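PDB 3SQI: KLLA0E03807p, which probably binds centromeric DNA as the Ndc10 inner-kinetochore protein of budding yeast, represented here by its DNA-binding domain in complex with DNA. Local coordinates for residues S127-T132 with G249-T254; N116-S121 with D135-L140; I107-K112 with C259-T264. All blocks are in the same frame, centred on the assembly; numbering follows the deposited sequence.

Interaction 1 (S127-T132 with G249-T254); sequences SKHFKT and GNWYPT. With nucleotides of chain C.
T132 OG1 is the best-held polar atom, gripped by two backbone N-H groups at the start of helix 133-149: a hydrogen bond from D135 and a weak one from Q134. This threonine N-cap anchors the end of loop 127-132, whose earlier residues rest on helix 245-259. T254 OG1 has a single bond within the contact, given to N250 O at 2.5 Å from above the carbonyl plane. That bond helps to hold the rotation that places OG1 anti to the carbonyl carbon and CG2 anti to the backbone N, with T254 CG2 3.5 Å from S127 OG.

Between these ends, three aromatic side chains gather. H129 crosses W251 obliquely, at 43° to the indole's five-membered ring, with W251 CD1 over one imidazole face toward its rim; H129 CD2 is 3.6 Å from W251 NE1. F130 meets the other part of the indole, with CE2 3.5 Å from W251 CE3, while W251 O lies at the edge of the F130 ring, in its plane, 3.4 Å from F130 CZ. The flat rings of H129 and F130 thus cover parts of the W251 indole.

The DNA backbone borders this group: W251 CZ2 lies 3.5 Å from OP1 of DT5 of chain C, and H129 CD2 lies 3.5 Å from its OP2. K128, bent along its chain, brings its positive end near the same phosphate, where its charge is probably favourable. The arrangement is an aromatic cluster joining loop to helix beside a DNA-backbone contact site.

Interaction 2 (N116-S121 with D135-L140); sequences NLWNPS and DKLKLL
K136 leaves helix 133-149 with CG anti to its carbonyl carbon (chi1 -62°) and runs fully extended along the end of helix 107-118. Its CB starts 3.3 Å from L117 O, and CG crosses the L117 CD2 methyl obliquely. CD returns to the same carbonyl, 3.5 Å from L117 O, and CE passes on toward N119 O. At the tip, NZ donates to N119 O over 2.6 Å, in the plane of the carbonyl and with a C=O...N angle of 153°. NZ also bonds T122 OG1, just after the segment, and reaches P120 O weakly at 3.4 Å. N119, where the helix ends, is itself shaped by an Asx turn, its OD1 accepting from S121 N. Replacing K136 with an alanine would probably leave the turn at 119-121 less firmly tied to helix 133-149, since the ammonium bonds and the packing of CG and CD would go, with only CB left against L117.

Leucines and W118 make up the rest. L117 CD1 fits against L140 CB at 3.8 Å and meets L139 CD2 at 4.0 Å. W118 offers one indole face to two methyls: L137 CD2 sits 3.9 Å from the six-membered centroid, 15° off the normal, and L140 CD2 lies 3.8 Å from the five-membered centroid. Both are CH-pi contacts. Beyond the segments, F195 and F200 also pack on this indole, and F195 O receives its NE1-H.

The chemistry is thus divided: apolar methyls and an aromatic face bind the two helices, while one buried lysine bonds carbonyls in the turn after the first, its charge probably offset by these oxygens and T122 OG1.

Interaction 3 (I107-K112 with C259-T264); sequences IAILQK and CQLPYT
Y263 supplies the aromatic ring of segment 259-264, and its neighbours lie outside helix 107-112. F256 meets it edge-to-face, Y252 and P253 reach it from the same helix 245-259, and W268 and F269 touch it from helix 265-269. The side chain also packs on a phosphate of the bound DNA. A tyrosine suits the place, its ring meeting side chains of both helices.

The contact with helix 107-112 is made further back by aliphatic groups. L261 projects toward that helix and puts its CD1 methyl into the angle between two side chains about one turn apart. I109 CG2, set anti to the backbone N, stands 3.9 Å from L261 CD1. K112 CG, also anti to its backbone N (chi1 167°), lies 3.7 Å from L261 CD1, so that the lower part of the lysine serves as hydrocarbon. A leucine suits this position because its branched end can touch both chains with a single methyl.

Beyond CG the lysine bends at chi2 and again at chi4 (-56°), folding its amino group back to the end of helix 245-259. Here Q260, with phi +62°, closes the helix in a Schellman motif. The K112 amino group is modelled too close to the C259 carbonyl for its bonding to be read.

The contact is small and lies at the surface. While the model does not allow the interaction of the lysine's amino group to be judged, the dependable part is apolar: one leucine methyl set against isoleucine and lysine carbons, which implies an attachment by hydrocarbon packing.

How the interactions relate
Interaction 2 is the buried member of the set, interaction 1 is partly buried along the DNA, and interaction 3 lies at the surface. Helix 107-118 serves both interactions 2 and 3, at opposite ends, and N116 CB touches C259 SG where the two meet. Helix 245-259 carries a segment of interaction 1 and runs on into the loop of interaction 3. L139 joins interactions 1 and 2, its CD2 lying 3.6 Å from F130 CZ. The chemistry follows position: leucines, an indole face and a well-satisfied lysine inside; oblique aromatic rings beside phosphates at the DNA; and a few aliphatic carbons at the periphery, though Y263 of interaction 3 also packs on a phosphate.

Interaction 1 (S127-T132 with G249-T254)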
loop_
_atom_site.group_PDB
_atom_site.type_symbol
_atom_site.label_atom_id
_atom_site.label_comp_id
_atom_site.label_asym_id
_atom_site.label_seq_id
_atom_site.Cartn_x
_atom_site.Cartn_y
_atom_site.Cartn_z
ATOM N N SER A 127 -3.291 28.447 7.441
ATOM C CA SER A 127 -4.501 27.717 7.809
ATOM C C SER A 127 -4.432 27.089 9.201
ATOM O O SER A 127 -3.383 26.605 9.628
ATOM C CB SER A 127 -4.833 26.660 6.754
ATOM O OG SER A 127 -5.204 27.277 5.532
ATOM N N LYS A 128 -5.575 27.087 9.883
ATOM C CA LYS A 128 -5.675 26.696 11.288
ATOM C C LYS A 128 -5.036 25.359 11.632
ATOM O O LYS A 128 -4.183 25.285 12.514
ATOM C CB LYS A 128 -7.141 26.656 11.717
ATOM C CG LYS A 128 -7.370 25.883 13.004
ATOM C CD LYS A 128 -8.621 25.027 12.919
ATOM C CE LYS A 128 -9.843 25.866 12.585
ATOM N NZ LYS A 128 -11.087 25.052 12.585
ATOM N N HIS A 129 -5.445 24.302 10.940
ATOM C CA HIS A 129 -4.937 22.976 11.256
ATOM C C HIS A 129 -3.473 22.909 10.842
ATOM O O HIS A 129 -2.908 23.904 10.385
ATOM C CB HIS A 129 -5.739 21.886 10.538
ATOM C CG HIS A 129 -6.960 22.388 9.830
ATOM N ND1 HIS A 129 -6.902 23.109 8.658
ATOM C CD2 HIS A 129 -8.279 22.255 10.121
ATOM C CE1 HIS A 129 -8.127 23.406 8.260
ATOM N NE2 HIS A 129 -8.979 22.899 9.133
ATOM N N PHE A 130 -2.856 21.745 11.017
ATOM C CA PHE A 130 -1.479 21.544 10.583
ATOM C C PHE A 130 -0.457 22.387 11.350
ATOM O O PHE A 130 0.589 22.743 10.806
ATOM C CB PHE A 130 -1.352 21.849 9.091
ATOM C CG PHE A 130 -2.255 21.028 8.221
ATOM C CD1 PHE A 130 -2.882 21.596 7.124
ATOM C CD2 PHE A 130 -2.468 19.686 8.488
ATOM C CE1 PHE A 130 -3.711 20.844 6.316
ATOM C CE2 PHE A 130 -3.297 18.927 7.681
ATOM C CZ PHE A 130 -3.920 19.509 6.594
ATOM N N LYS A 131 -0.752 22.711 12.604
ATOM C CA LYS A 131 0.211 23.432 13.430
ATOM C C LYS A 131 1.418 22.543 13.714
ATOM O O LYS A 131 2.565 22.968 13.576
ATOM C CB LYS A 131 -0.431 23.901 14.741
ATOM C CG LYS A 131 0.338 23.515 16.005
ATOM C CD LYS A 131 1.629 24.315 16.180
ATOM C CE LYS A 131 2.430 23.820 17.384
ATOM N NZ LYS A 131 3.693 24.587 17.587
ATOM N N THR A 132 1.141 21.303 14.101
ATOM C CA THR A 132 2.181 20.354 14.473
ATOM C C THR A 132 2.690 19.598 13.251
ATOM O O THR A 132 2.243 19.839 12.130
ATOM C CB THR A 132 1.645 19.331 15.487
ATOM O OG1 THR A 132 1.225 18.147 14.798
ATOM C CG2 THR A 132 0.463 19.910 16.251
ATOM N N GLY A 249 -12.039 15.967 5.165
ATOM C CA GLY A 249 -12.509 16.668 3.982
ATOM C C GLY A 249 -12.107 18.133 3.945
ATOM O O GLY A 249 -11.997 18.729 2.875
ATOM N N ASN A 250 -11.921 18.721 5.123
ATOM C CA ASN A 250 -11.377 20.068 5.238
ATOM C C ASN A 250 -9.870 20.061 5.089
ATOM O O ASN A 250 -9.305 20.854 4.335
ATOM C CB ASN A 250 -11.753 20.689 6.582
ATOM C CG ASN A 250 -13.245 20.877 6.735
ATOM O OD1 ASN A 250 -13.945 21.189 5.768
ATOM N ND2 ASN A 250 -13.746 20.676 7.947
ATOM N N TRP A 251 -9.223 19.151 5.810
ATOM C CA TRP A 251 -7.767 19.071 5.785
ATOM C C TRP A 251 -7.222 18.951 4.361
ATOM O O TRP A 251 -6.198 19.552 4.029
ATOM C CB TRP A 251 -7.272 17.908 6.648
ATOM C CG TRP A 251 -7.567 18.085 8.107
ATOM C CD1 TRP A 251 -8.625 18.752 8.652
ATOM C CD2 TRP A 251 -6.789 17.600 9.209
ATOM N NE1 TRP A 251 -8.558 18.708 10.022
ATOM C CE2 TRP A 251 -7.440 18.009 10.390
ATOM C CE3 TRP A 251 -5.607 16.862 9.310
ATOM C CZ2 TRP A 251 -6.947 17.705 11.659
ATOM C CZ3 TRP A 251 -5.119 16.562 10.572
ATOM C CH2 TRP A 251 -5.789 16.982 11.728
ATOM N N TYR A 252 -7.922 18.183 3.529
ATOM C CA TYR A 252 -7.459 17.854 2.183
ATOM C C TYR A 252 -7.332 19.021 1.204
ATOM O O TYR A 252 -6.245 19.273 0.687
ATOM C CB TYR A 252 -8.337 16.761 1.576
ATOM C CG TYR A 252 -7.680 15.403 1.550
ATOM C CD1 TYR A 252 -6.735 15.089 0.584
ATOM C CD2 TYR A 252 -8.010 14.432 2.487
ATOM C CE1 TYR A 252 -6.131 13.845 0.552
ATOM C CE2 TYR A 252 -7.411 13.185 2.465
ATOM C CZ TYR A 252 -6.472 12.895 1.494
ATOM O OH TYR A 252 -5.875 11.656 1.469
ATOM N N PRO A 253 -8.440 19.732 0.933
ATOM C CA PRO A 253 -8.303 20.818 -0.041
ATOM C C PRO A 253 -7.263 21.807 0.448
ATOM O O PRO A 253 -6.531 22.390 -0.352
ATOM C CB PRO A 253 -9.691 21.462 -0.051
ATOM C CG PRO A 253 -10.342 21.023 1.213
ATOM C CD PRO A 253 -9.801 19.660 1.490
ATOM N N THR A 254 -7.195 21.970 1.767
ATOM C CA THR A 254 -6.249 22.881 2.393
ATOM C C THR A 254 -4.832 22.612 1.894
ATOM O O THR A 254 -4.088 23.540 1.578
ATOM C CB THR A 254 -6.276 22.758 3.936
ATOM O OG1 THR A 254 -7.631 22.754 4.402
ATOM C CG2 THR A 254 -5.540 23.920 4.574
ATOM P P DT C 4 -7.344 25.984 17.150
ATOM O OP1 DT C 4 -6.139 26.807 16.907
ATOM O OP2 DT C 4 -8.667 26.436 16.647
ATOM O "O5'" DT C 4 -7.088 24.513 16.582
ATOM C "C5'" DT C 4 -6.994 23.421 17.496
ATOM C "C4'" DT C 4 -8.065 22.380 17.211
ATOM O "O4'" DT C 4 -9.154 22.501 18.164
ATOM C "C3'" DT C 4 -8.733 22.483 15.848
ATOM O "O3'" DT C 4 -9.285 21.219 15.531
ATOM C "C2'" DT C 4 -9.840 23.475 16.176
ATOM C "C1'" DT C 4 -10.337 22.791 17.443
ATOM N N1 DT C 4 -11.249 23.583 18.319
ATOM C C2 DT C 4 -12.196 22.900 19.049
ATOM O O2 DT C 4 -12.334 21.691 19.016
ATOM N N3 DT C 4 -12.992 23.685 19.833
ATOM C C4 DT C 4 -12.945 25.054 19.973
ATOM O O4 DT C 4 -13.721 25.655 20.717
ATOM C C5 DT C 4 -11.931 25.710 19.182
ATOM C C7 DT C 4 -11.787 27.202 19.243
ATOM C C6 DT C 4 -11.140 24.957 18.400
ATOM P P DT C 5 -9.169 20.633 14.040
ATOM O OP1 DT C 5 -7.744 20.317 13.787
ATOM O OP2 DT C 5 -9.898 21.544 13.133
ATOM O "O5'" DT C 5 -10.029 19.283 14.102
ATOM C "C5'" DT C 5 -9.537 18.216 14.904
ATOM C "C4'" DT C 5 -10.640 17.523 15.690
ATOM O "O4'" DT C 5 -11.386 18.475 16.486
ATOM C "C3'" DT C 5 -11.666 16.762 14.865
ATOM O "O3'" DT C 5 -11.624 15.424 15.351
ATOM C "C2'" DT C 5 -12.988 17.500 15.119
ATOM C "C1'" DT C 5 -12.756 18.142 16.479
ATOM N N1 DT C 5 -13.456 19.435 16.736
ATOM C C2 DT C 5 -14.499 19.522 17.648
ATOM O O2 DT C 5 -14.943 18.575 18.271
ATOM N N3 DT C 5 -15.025 20.780 17.801
ATOM C C4 DT C 5 -14.612 21.926 17.153
ATOM O O4 DT C 5 -15.143 23.012 17.341
ATOM C C5 DT C 5 -13.517 21.765 16.229
ATOM C C7 DT C 5 -12.998 22.946 15.468
ATOM C C6 DT C 5 -12.995 20.547 16.065
#

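Interaction 2 (N116-S121 with D135-L140)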
loop_
_atom_site.group_PDB
_atom_site.type_symbol
_atom_site.label_atom_id
_atom_site.label_comp_id
_atom_site.label_asym_id
_atom_site.label_seq_id
_atom_site.Cartn_x
_atom_site.Cartn_y
_atom_site.Cartn_z
ATOM N N ASN A 116 6.102 18.134 0.708
ATOM C CA ASN A 116 5.560 19.310 1.390
ATOM C C ASN A 116 4.949 19.002 2.760
ATOM O O ASN A 116 5.042 19.816 3.680
ATOM C CB ASN A 116 4.505 20.014 0.527
ATOM C CG ASN A 116 5.100 20.697 -0.685
ATOM O OD1 ASN A 116 5.459 21.872 -0.637
ATOM N ND2 ASN A 116 5.208 19.964 -1.780
ATOM N N LEU A 117 4.294 17.851 2.886
ATOM C CA LEU A 117 3.695 17.460 4.161
ATOM C C LEU A 117 4.721 16.938 5.178
ATOM O O LEU A 117 4.467 16.951 6.384
ATOM C CB LEU A 117 2.556 16.462 3.957
ATOM C CG LEU A 117 1.193 17.138 3.792
ATOM C CD1 LEU A 117 0.048 16.163 4.088
ATOM C CD2 LEU A 117 1.115 18.325 4.703
ATOM N N TRP A 118 5.874 16.486 4.691
ATOM C CA TRP A 118 7.001 16.178 5.564
ATOM C C TRP A 118 7.657 17.467 6.065
ATOM O O TRP A 118 8.038 17.561 7.230
ATOM C CB TRP A 118 8.040 15.312 4.842
ATOM C CG TRP A 118 7.662 13.862 4.721
ATOM C CD1 TRP A 118 7.229 13.216 3.600
ATOM C CD2 TRP A 118 7.686 12.881 5.764
ATOM N NE1 TRP A 118 6.979 11.894 3.881
ATOM C CE2 TRP A 118 7.250 11.665 5.204
ATOM C CE3 TRP A 118 8.027 12.916 7.119
ATOM C CZ2 TRP A 118 7.150 10.494 5.951
ATOM C CZ3 TRP A 118 7.927 11.756 7.857
ATOM C CH2 TRP A 118 7.494 10.559 7.273
ATOM N N ASN A 119 7.763 18.466 5.191
ATOM C CA ASN A 119 8.484 19.699 5.512
ATOM C C ASN A 119 7.943 20.365 6.771
ATOM O O ASN A 119 6.799 20.822 6.803
ATOM C CB ASN A 119 8.425 20.665 4.325
ATOM C CG ASN A 119 9.097 21.999 4.607
ATOM O OD1 ASN A 119 9.851 22.153 5.571
ATOM N ND2 ASN A 119 8.828 22.974 3.748
ATOM N N PRO A 120 8.789 20.437 7.811
ATOM C CA PRO A 120 8.390 20.882 9.145
ATOM C C PRO A 120 8.062 22.362 9.177
ATOM O O PRO A 120 7.248 22.781 10.002
ATOM C CB PRO A 120 9.627 20.584 9.987
ATOM C CG PRO A 120 10.749 20.646 9.030
ATOM C CD PRO A 120 10.215 20.072 7.765
ATOM N N SER A 121 8.680 23.148 8.301
ATOM C CA SER A 121 8.362 24.569 8.256
ATOM C C SER A 121 7.611 24.942 6.982
ATOM O O SER A 121 8.187 25.029 5.896
ATOM C CB SER A 121 9.628 25.420 8.416
ATOM O OG SER A 121 10.701 24.905 7.644
ATOM N N ASP A 135 -0.131 16.495 12.775
ATOM C CA ASP A 135 -1.303 16.732 11.937
ATOM C C ASP A 135 -0.960 16.477 10.468
ATOM O O ASP A 135 -1.636 15.692 9.773
ATOM C CB ASP A 135 -1.808 18.154 12.138
ATOM C CG ASP A 135 -2.148 18.447 13.586
ATOM O OD1 ASP A 135 -2.855 17.624 14.206
ATOM O OD2 ASP A 135 -1.700 19.491 14.107
ATOM N N LYS A 136 0.111 17.125 10.013
ATOM C CA LYS A 136 0.649 16.880 8.681
ATOM C C LYS A 136 0.830 15.388 8.433
ATOM O O LYS A 136 0.388 14.864 7.411
ATOM C CB LYS A 136 1.997 17.581 8.495
ATOM C CG LYS A 136 1.966 19.093 8.607
ATOM C CD LYS A 136 3.323 19.668 8.229
ATOM C CE LYS A 136 3.365 21.179 8.374
ATOM N NZ LYS A 136 4.718 21.718 8.045
ATOM N N LEU A 137 1.485 14.697 9.360
ATOM C CA LEU A 137 1.720 13.270 9.160
ATOM C C LEU A 137 0.440 12.433 9.183
ATOM O O LEU A 137 0.333 11.443 8.468
ATOM C CB LEU A 137 2.747 12.733 10.153
ATOM C CG LEU A 137 4.167 13.150 9.782
ATOM C CD1 LEU A 137 5.177 12.310 10.526
ATOM C CD2 LEU A 137 4.362 13.010 8.284
ATOM N N LYS A 138 -0.529 12.827 9.998
ATOM C CA LYS A 138 -1.779 12.088 10.070
ATOM C C LYS A 138 -2.432 12.109 8.691
ATOM O O LYS A 138 -2.720 11.053 8.087
ATOM C CB LYS A 138 -2.700 12.717 11.116
ATOM C CG LYS A 138 -3.756 11.775 11.666
ATOM C CD LYS A 138 -4.441 12.355 12.895
ATOM C CE LYS A 138 -3.445 13.024 13.823
ATOM N NZ LYS A 138 -3.543 14.512 13.733
ATOM N N LEU A 139 -2.640 13.321 8.180
ATOM C CA LEU A 139 -3.207 13.445 6.847
ATOM C C LEU A 139 -2.371 12.640 5.862
ATOM O O LEU A 139 -2.882 11.758 5.174
ATOM C CB LEU A 139 -3.266 14.903 6.397
ATOM C CG LEU A 139 -4.060 15.126 5.108
ATOM C CD1 LEU A 139 -5.531 14.801 5.333
ATOM C CD2 LEU A 139 -3.904 16.546 4.595
ATOM N N LEU A 140 -1.076 12.929 5.819
ATOM C CA LEU A 140 -0.200 12.313 4.833
ATOM C C LEU A 140 -0.322 10.797 4.834
ATOM O O LEU A 140 -0.246 10.173 3.789
ATOM C CB LEU A 140 1.257 12.711 5.065
ATOM C CG LEU A 140 2.227 11.965 4.146
ATOM C CD1 LEU A 140 2.095 12.475 2.716
ATOM C CD2 LEU A 140 3.665 12.068 4.632
#

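Interaction 3 (I107-K112 with C259-T264)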
loop_
_atom_site.group_PDB
_atom_site.type_symbol
_atom_site.label_atom_id
_atom_site.label_comp_id
_atom_site.label_asym_id
_atom_site.label_seq_id
_atom_site.Cartn_x
_atom_site.Cartn_y
_atom_site.Cartn_z
ATOM N N ILE A 107 1.697 9.769 -10.341
ATOM C CA ILE A 107 2.799 9.735 -9.383
ATOM C C ILE A 107 3.204 11.096 -8.807
ATOM O O ILE A 107 3.358 11.231 -7.593
ATOM C CB ILE A 107 4.047 9.020 -9.959
ATOM C CG1 ILE A 107 4.902 8.461 -8.825
ATOM C CG2 ILE A 107 4.866 9.953 -10.842
ATOM C CD1 ILE A 107 6.138 7.745 -9.301
ATOM N N ALA A 108 3.381 12.100 -9.659
ATOM C CA ALA A 108 3.892 13.380 -9.180
ATOM C C ALA A 108 2.911 14.113 -8.271
ATOM O O ALA A 108 3.261 15.139 -7.694
ATOM C CB ALA A 108 4.328 14.270 -10.331
ATOM N N ILE A 109 1.685 13.612 -8.151
ATOM C CA ILE A 109 0.754 14.207 -7.192
ATOM C C ILE A 109 1.116 13.677 -5.823
ATOM O O ILE A 109 1.134 14.412 -4.835
ATOM C CB ILE A 109 -0.717 13.871 -7.483
ATOM C CG1 ILE A 109 -1.163 14.469 -8.824
ATOM C CG2 ILE A 109 -1.602 14.392 -6.353
ATOM C CD1 ILE A 109 -0.678 13.706 -10.047
ATOM N N LEU A 110 1.410 12.382 -5.779
ATOM C CA LEU A 110 1.983 11.769 -4.594
ATOM C C LEU A 110 3.222 12.560 -4.181
ATOM O O LEU A 110 3.202 13.282 -3.187
ATOM C CB LEU A 110 2.363 10.317 -4.891
ATOM C CG LEU A 110 2.828 9.463 -3.715
ATOM C CD1 LEU A 110 1.636 8.986 -2.893
ATOM C CD2 LEU A 110 3.644 8.285 -4.217
ATOM N N GLN A 111 4.280 12.456 -4.983
ATOM C CA GLN A 111 5.541 13.143 -4.712
ATOM C C GLN A 111 5.288 14.576 -4.293
ATOM O O GLN A 111 5.531 14.953 -3.142
ATOM C CB GLN A 111 6.431 13.153 -5.954
ATOM C CG GLN A 111 6.804 11.786 -6.510
ATOM C CD GLN A 111 7.730 11.899 -7.711
ATOM O OE1 GLN A 111 8.015 12.999 -8.187
ATOM N NE2 GLN A 111 8.204 10.763 -8.205
ATOM N N LYS A 112 4.746 15.365 -5.211
ATOM C CA LYS A 112 4.535 16.781 -4.934
ATOM C C LYS A 112 3.931 17.024 -3.557
ATOM O O LYS A 112 4.346 17.947 -2.868
ATOM C CB LYS A 112 3.677 17.436 -6.018
ATOM C CG LYS A 112 3.167 18.814 -5.640
ATOM C CD LYS A 112 4.253 19.861 -5.775
ATOM C CE LYS A 112 3.705 21.257 -5.549
ATOM N NZ LYS A 112 2.582 21.544 -6.478
ATOM N N CYS A 259 -0.373 23.152 -2.330
ATOM C CA CYS A 259 0.441 22.441 -3.312
ATOM C C CYS A 259 0.064 22.849 -4.735
ATOM O O CYS A 259 0.760 22.516 -5.694
ATOM C CB CYS A 259 0.309 20.926 -3.140
ATOM S SG CYS A 259 0.926 20.345 -1.545
ATOM N N GLN A 260 -1.062 23.544 -4.868
ATOM C CA GLN A 260 -1.544 23.994 -6.168
ATOM C C GLN A 260 -1.854 22.835 -7.102
ATOM O O GLN A 260 -1.511 22.882 -8.286
ATOM C CB GLN A 260 -0.534 24.932 -6.827
ATOM C CG GLN A 260 -0.208 26.165 -5.995
ATOM C CD GLN A 260 0.740 27.115 -6.703
ATOM O OE1 GLN A 260 0.417 28.278 -6.921
ATOM N NE2 GLN A 260 1.919 26.621 -7.058
ATOM N N LEU A 261 -2.505 21.802 -6.574
ATOM C CA LEU A 261 -2.991 20.719 -7.410
ATOM C C LEU A 261 -4.506 20.709 -7.287
ATOM O O LEU A 261 -5.044 20.977 -6.208
ATOM C CB LEU A 261 -2.421 19.386 -6.938
ATOM C CG LEU A 261 -0.896 19.300 -6.974
ATOM C CD1 LEU A 261 -0.389 18.130 -6.135
ATOM C CD2 LEU A 261 -0.401 19.225 -8.416
ATOM N N PRO A 262 -5.204 20.397 -8.391
ATOM C CA PRO A 262 -6.672 20.377 -8.385
ATOM C C PRO A 262 -7.180 19.250 -7.501
ATOM O O PRO A 262 -6.559 18.185 -7.445
ATOM C CB PRO A 262 -7.026 20.116 -9.852
ATOM C CG PRO A 262 -5.828 19.426 -10.411
ATOM C CD PRO A 262 -4.650 20.043 -9.707
ATOM N N TYR A 263 -8.296 19.484 -6.818
ATOM C CA TYR A 263 -8.778 18.543 -5.813
ATOM C C TYR A 263 -10.168 18.018 -6.133
ATOM O O TYR A 263 -11.097 18.802 -6.366
ATOM C CB TYR A 263 -8.775 19.200 -4.427
ATOM C CG TYR A 263 -9.549 18.431 -3.379
ATOM C CD1 TYR A 263 -9.003 17.313 -2.756
ATOM C CD2 TYR A 263 -10.824 18.827 -3.007
ATOM C CE1 TYR A 263 -9.716 16.611 -1.793
ATOM C CE2 TYR A 263 -11.542 18.136 -2.053
ATOM C CZ TYR A 263 -10.988 17.030 -1.450
ATOM O OH TYR A 263 -11.719 16.354 -0.496
ATOM N N THR A 264 -10.303 16.693 -6.147
ATOM C CA THR A 264 -11.612 16.064 -6.279
ATOM C C THR A 264 -11.846 15.078 -5.141
ATOM O O THR A 264 -11.210 14.031 -5.083
ATOM C CB THR A 264 -11.766 15.321 -7.629
ATOM O OG1 THR A 264 -11.164 16.088 -8.684
ATOM C CG2 THR A 264 -13.247 15.086 -7.945
#